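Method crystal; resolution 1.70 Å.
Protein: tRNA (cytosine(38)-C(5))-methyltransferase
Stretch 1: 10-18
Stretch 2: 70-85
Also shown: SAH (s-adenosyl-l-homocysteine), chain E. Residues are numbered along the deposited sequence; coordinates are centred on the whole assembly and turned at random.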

# COMPACT_ATOMS: atom_id res chain seq x y z
N ARG A 10 0.79 -24.60 9.90
CA ARG A 10 0.88 -23.41 9.06
C ARG A 10 0.09 -22.27 9.69
O ARG A 10 -0.80 -22.49 10.51
CB ARG A 10 0.36 -23.71 7.65
CG ARG A 10 1.22 -24.70 6.89
CD ARG A 10 0.63 -25.04 5.53
NE ARG A 10 0.62 -23.89 4.63
CZ ARG A 10 1.67 -23.51 3.90
NH1 ARG A 10 2.81 -24.18 3.98
NH2 ARG A 10 1.58 -22.46 3.10
N LEU A 11 0.43 -21.05 9.30
CA LEU A 11 -0.13 -19.85 9.92
C LEU A 11 -1.42 -19.46 9.21
O LEU A 11 -1.41 -19.19 8.00
CB LEU A 11 0.88 -18.71 9.87
CG LEU A 11 0.46 -17.37 10.48
CD1 LEU A 11 0.33 -17.49 11.99
CD2 LEU A 11 1.46 -16.28 10.12
N ARG A 12 -2.52 -19.39 9.95
CA ARG A 12 -3.79 -18.93 9.40
C ARG A 12 -3.82 -17.41 9.48
O ARG A 12 -3.66 -16.83 10.56
CB ARG A 12 -4.96 -19.54 10.16
CG ARG A 12 -5.05 -21.07 10.03
CD ARG A 12 -6.12 -21.65 10.96
NE ARG A 12 -7.47 -21.15 10.69
CZ ARG A 12 -8.28 -21.65 9.75
NH1 ARG A 12 -7.88 -22.65 8.97
NH2 ARG A 12 -9.50 -21.14 9.59
N VAL A 13 -4.05 -16.76 8.33
CA VAL A 13 -3.99 -15.30 8.21
C VAL A 13 -5.34 -14.77 7.77
O VAL A 13 -5.96 -15.31 6.85
CB VAL A 13 -2.90 -14.87 7.22
CG1 VAL A 13 -2.80 -13.34 7.17
CG2 VAL A 13 -1.56 -15.49 7.59
N LEU A 14 -5.79 -13.69 8.41
CA LEU A 14 -6.98 -12.95 7.99
C LEU A 14 -6.52 -11.63 7.38
O LEU A 14 -5.84 -10.85 8.05
CB LEU A 14 -7.92 -12.72 9.17
CG LEU A 14 -9.18 -11.89 8.91
CD1 LEU A 14 -10.10 -12.62 7.93
CD2 LEU A 14 -9.89 -11.60 10.22
N GLU A 15 -6.90 -11.38 6.14
CA GLU A 15 -6.39 -10.24 5.37
C GLU A 15 -7.53 -9.24 5.19
O GLU A 15 -8.32 -9.34 4.24
CB GLU A 15 -5.81 -10.73 4.04
CG GLU A 15 -5.10 -9.71 3.19
CD GLU A 15 -4.54 -10.32 1.92
OE1 GLU A 15 -3.93 -9.57 1.12
OE2 GLU A 15 -4.71 -11.55 1.72
N LEU A 16 -7.63 -8.28 6.11
CA LEU A 16 -8.72 -7.31 6.11
C LEU A 16 -8.36 -6.10 5.25
O LEU A 16 -7.21 -5.65 5.26
CB LEU A 16 -9.02 -6.85 7.54
CG LEU A 16 -9.44 -7.96 8.51
CD1 LEU A 16 -9.41 -7.46 9.94
CD2 LEU A 16 -10.81 -8.47 8.13
N TYR A 17 -9.36 -5.55 4.55
CA TYR A 17 -9.14 -4.47 3.58
C TYR A 17 -8.12 -4.92 2.53
O TYR A 17 -7.09 -4.28 2.31
CB TYR A 17 -8.66 -3.17 4.26
CG TYR A 17 -9.42 -2.67 5.48
CD1 TYR A 17 -9.06 -3.09 6.76
CD2 TYR A 17 -10.45 -1.74 5.36
CE1 TYR A 17 -9.73 -2.62 7.89
CE2 TYR A 17 -11.13 -1.27 6.49
CZ TYR A 17 -10.75 -1.71 7.74
OH TYR A 17 -11.39 -1.23 8.86
N SER A 18 -8.43 -6.06 1.90
CA SER A 18 -7.41 -6.81 1.16
C SER A 18 -7.02 -6.15 -0.16
O SER A 18 -5.90 -6.37 -0.63
CB SER A 18 -7.91 -8.22 0.89
OG SER A 18 -9.28 -8.23 0.54
N ASP A 70 -17.79 -14.11 13.83
CA ASP A 70 -17.10 -14.15 12.54
C ASP A 70 -15.61 -14.36 12.72
O ASP A 70 -15.00 -15.23 12.08
CB ASP A 70 -17.36 -12.87 11.75
CG ASP A 70 -18.82 -12.69 11.36
OD1 ASP A 70 -19.52 -13.71 11.17
OD2 ASP A 70 -19.26 -11.53 11.24
N PHE A 71 -14.98 -13.55 13.58
CA PHE A 71 -13.55 -13.71 13.84
C PHE A 71 -13.24 -15.08 14.43
O PHE A 71 -12.19 -15.67 14.13
CB PHE A 71 -13.06 -12.60 14.76
CG PHE A 71 -12.97 -11.26 14.10
CD1 PHE A 71 -12.01 -11.01 13.14
CD2 PHE A 71 -13.84 -10.24 14.45
CE1 PHE A 71 -11.91 -9.77 12.53
CE2 PHE A 71 -13.75 -8.99 13.85
CZ PHE A 71 -12.79 -8.76 12.89
N ASP A 72 -14.14 -15.61 15.27
CA ASP A 72 -13.95 -16.94 15.84
C ASP A 72 -13.93 -18.00 14.75
O ASP A 72 -13.09 -18.92 14.78
CB ASP A 72 -15.05 -17.25 16.85
CG ASP A 72 -14.91 -16.46 18.14
OD1 ASP A 72 -13.80 -15.97 18.43
OD2 ASP A 72 -15.91 -16.36 18.88
N ALA A 73 -14.85 -17.90 13.79
CA ALA A 73 -14.87 -18.85 12.69
C ALA A 73 -13.62 -18.75 11.82
O ALA A 73 -13.10 -19.77 11.36
CB ALA A 73 -16.13 -18.64 11.85
N PHE A 74 -13.14 -17.53 11.57
CA PHE A 74 -11.90 -17.36 10.82
C PHE A 74 -10.74 -18.05 11.53
O PHE A 74 -9.88 -18.67 10.88
CB PHE A 74 -11.58 -15.88 10.61
CG PHE A 74 -12.53 -15.18 9.68
CD1 PHE A 74 -12.97 -15.81 8.52
CD2 PHE A 74 -12.96 -13.90 9.95
CE1 PHE A 74 -13.84 -15.17 7.66
CE2 PHE A 74 -13.84 -13.25 9.09
CZ PHE A 74 -14.28 -13.89 7.94
N ASP A 75 -10.66 -17.90 12.85
CA ASP A 75 -9.66 -18.57 13.69
C ASP A 75 -8.24 -18.33 13.17
O ASP A 75 -7.49 -19.26 12.87
CB ASP A 75 -9.97 -20.07 13.79
CG ASP A 75 -9.10 -20.77 14.81
OD1 ASP A 75 -8.82 -20.17 15.87
OD2 ASP A 75 -8.70 -21.93 14.56
N CYS A 76 -7.88 -17.06 13.06
CA CYS A 76 -6.61 -16.65 12.46
C CYS A 76 -5.66 -16.11 13.52
O CYS A 76 -6.07 -15.38 14.43
CB CYS A 76 -6.83 -15.62 11.36
SG CYS A 76 -7.50 -16.35 9.86
N LYS A 77 -4.39 -16.47 13.38
CA LYS A 77 -3.37 -16.08 14.34
C LYS A 77 -2.65 -14.80 13.94
O LYS A 77 -2.06 -14.14 14.80
CB LYS A 77 -2.37 -17.23 14.50
CG LYS A 77 -1.32 -17.04 15.56
CD LYS A 77 -0.49 -18.31 15.73
CE LYS A 77 -1.08 -19.25 16.79
NZ LYS A 77 -2.52 -19.58 16.58
N LEU A 78 -2.69 -14.44 12.66
CA LEU A 78 -2.22 -13.14 12.18
C LEU A 78 -3.38 -12.43 11.51
O LEU A 78 -4.06 -13.01 10.66
CB LEU A 78 -1.06 -13.30 11.18
CG LEU A 78 -0.73 -12.04 10.37
CD1 LEU A 78 -0.19 -10.93 11.28
CD2 LEU A 78 0.27 -12.33 9.26
N TRP A 79 -3.64 -11.19 11.92
CA TRP A 79 -4.55 -10.31 11.20
C TRP A 79 -3.74 -9.19 10.57
O TRP A 79 -2.93 -8.56 11.26
CB TRP A 79 -5.60 -9.67 12.12
CG TRP A 79 -6.54 -10.58 12.83
CD1 TRP A 79 -6.59 -11.95 12.78
CD2 TRP A 79 -7.58 -10.18 13.72
NE1 TRP A 79 -7.61 -12.42 13.58
CE2 TRP A 79 -8.23 -11.35 14.17
CE3 TRP A 79 -8.04 -8.94 14.17
CZ2 TRP A 79 -9.30 -11.31 15.05
CZ3 TRP A 79 -9.11 -8.90 15.05
CH2 TRP A 79 -9.72 -10.08 15.48
N THR A 80 -3.94 -8.95 9.28
CA THR A 80 -3.37 -7.78 8.62
C THR A 80 -4.50 -6.82 8.26
O THR A 80 -5.63 -7.24 7.99
CB THR A 80 -2.57 -8.16 7.36
OG1 THR A 80 -3.46 -8.65 6.34
CG2 THR A 80 -1.51 -9.21 7.68
N MET A 81 -4.19 -5.52 8.25
CA MET A 81 -5.23 -4.57 7.89
C MET A 81 -4.61 -3.28 7.39
O MET A 81 -3.58 -2.84 7.91
CB MET A 81 -6.17 -4.28 9.08
CG MET A 81 -5.46 -3.84 10.35
SD MET A 81 -6.56 -3.77 11.77
CE MET A 81 -6.53 -5.47 12.31
N SER A 82 -5.25 -2.69 6.39
CA SER A 82 -4.91 -1.36 5.88
C SER A 82 -6.21 -0.56 5.94
O SER A 82 -6.89 -0.35 4.92
CB SER A 82 -4.32 -1.42 4.47
OG SER A 82 -3.78 -0.15 4.10
N PRO A 83 -6.60 -0.11 7.13
CA PRO A 83 -7.96 0.42 7.30
C PRO A 83 -8.13 1.80 6.67
O PRO A 83 -7.17 2.49 6.33
CB PRO A 83 -8.13 0.49 8.82
CG PRO A 83 -6.73 0.58 9.35
CD PRO A 83 -5.90 -0.26 8.42
N SER A 84 -9.39 2.18 6.51
CA SER A 84 -9.77 3.47 5.96
C SER A 84 -10.13 4.34 7.16
O SER A 84 -11.20 4.19 7.76
CB SER A 84 -10.94 3.34 4.99
OG SER A 84 -11.45 4.61 4.62
N CYS A 85 -9.23 5.26 7.52
CA CYS A 85 -9.42 6.06 8.71
C CYS A 85 -9.58 7.55 8.45
O CYS A 85 -9.88 8.29 9.40
CB CYS A 85 -8.26 5.81 9.69
SG CYS A 85 -8.36 4.13 10.41
N SAH E . -4.08 -3.02 1.31
CA SAH E . -4.78 -3.30 0.07
CB SAH E . -5.71 -2.14 -0.32
CG SAH E . -6.17 -1.35 0.90
SD SAH E . -6.95 0.18 0.47
C SAH E . -3.80 -3.59 -1.01
O SAH E . -2.59 -3.63 -0.72
OXT SAH E . -4.25 -3.78 -2.17
C5' SAH E . -8.31 0.00 1.56
C4' SAH E . -9.25 -1.08 1.03
O4' SAH E . -10.23 -1.31 2.02
C3' SAH E . -9.97 -0.68 -0.26
O3' SAH E . -9.81 -1.71 -1.24
C2' SAH E . -11.44 -0.61 0.13
O2' SAH E . -12.30 -1.15 -0.88
C1' SAH E . -11.49 -1.46 1.39
N9 SAH E . -12.50 -1.03 2.39
C8 SAH E . -12.73 0.22 2.83
N7 SAH E . -13.73 0.23 3.75
C5 SAH E . -14.16 -1.04 3.91
C6 SAH E . -15.18 -1.73 4.71
N6 SAH E . -15.97 -1.04 5.57
N1 SAH E . -15.29 -3.07 4.56
C2 SAH E . -14.51 -3.77 3.72
N3 SAH E . -13.56 -3.20 2.95
C4 SAH E . -13.35 -1.86 3.00
O HOH W 1 -4.66 -6.54 4.93
O HOH W 2 -11.90 1.48 8.20

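This contact is a pairing of two parallel beta strands, anchored at its start by an arginine that reaches the end of a helix and packed on one side by aromatic rings. Strand 11-16 runs beside strand 78-81, with their directions 21° apart. Three backbone hydrogen bonds hold the centre: Leu14 N to Leu78 O at 2.9 Å, Thr80 N to Leu14 O at 3.0 Å, and Leu16 N to Thr80 O at 2.9 Å. Leu14 thus uses both its N and its O, as a residue in a parallel ladder does when it bonds to two positions on its neighbour. At the start, Arg12 O accepts from Lys77 N at 2.9 Å and, weakly, from Leu78 N at 3.3 Å.

The Arg12 side chain bonds to backbone carbonyls where helix 70-74 gives way to Asp75, which has positive phi. Arg12 NH2 donates to Phe74 O at 2.8 Å, and Arg12 NE donates to Asp75 O at 2.9 Å. Both oxygens lie near the guanidinium plane. The Asp75 carboxylate is well out of that plane, so it adds nearby charge but no salt bridge.

Leu14 is buried among rings. Its CD1 sits over the face of Phe74, 3.9 Å from the ring centroid. Its CD2 sits over the five-membered ring of Trp79 and also meets the edge of Phe71, with Leu14 CD2 to Phe71 CE1 at 3.6 Å. Val13, on the other face of the sheet, packs its CG1 against Leu78 CD2 at 3.8 Å.

Beyond the strand, Pro83 CA lies over one face of the Tyr17 ring, 3.4 Å from its centroid. Two waters extend the contact. Water 1 joins Leu16 O to Thr80 OG1; water 2 accepts from Tyr17 OH and donates to Ser84 O.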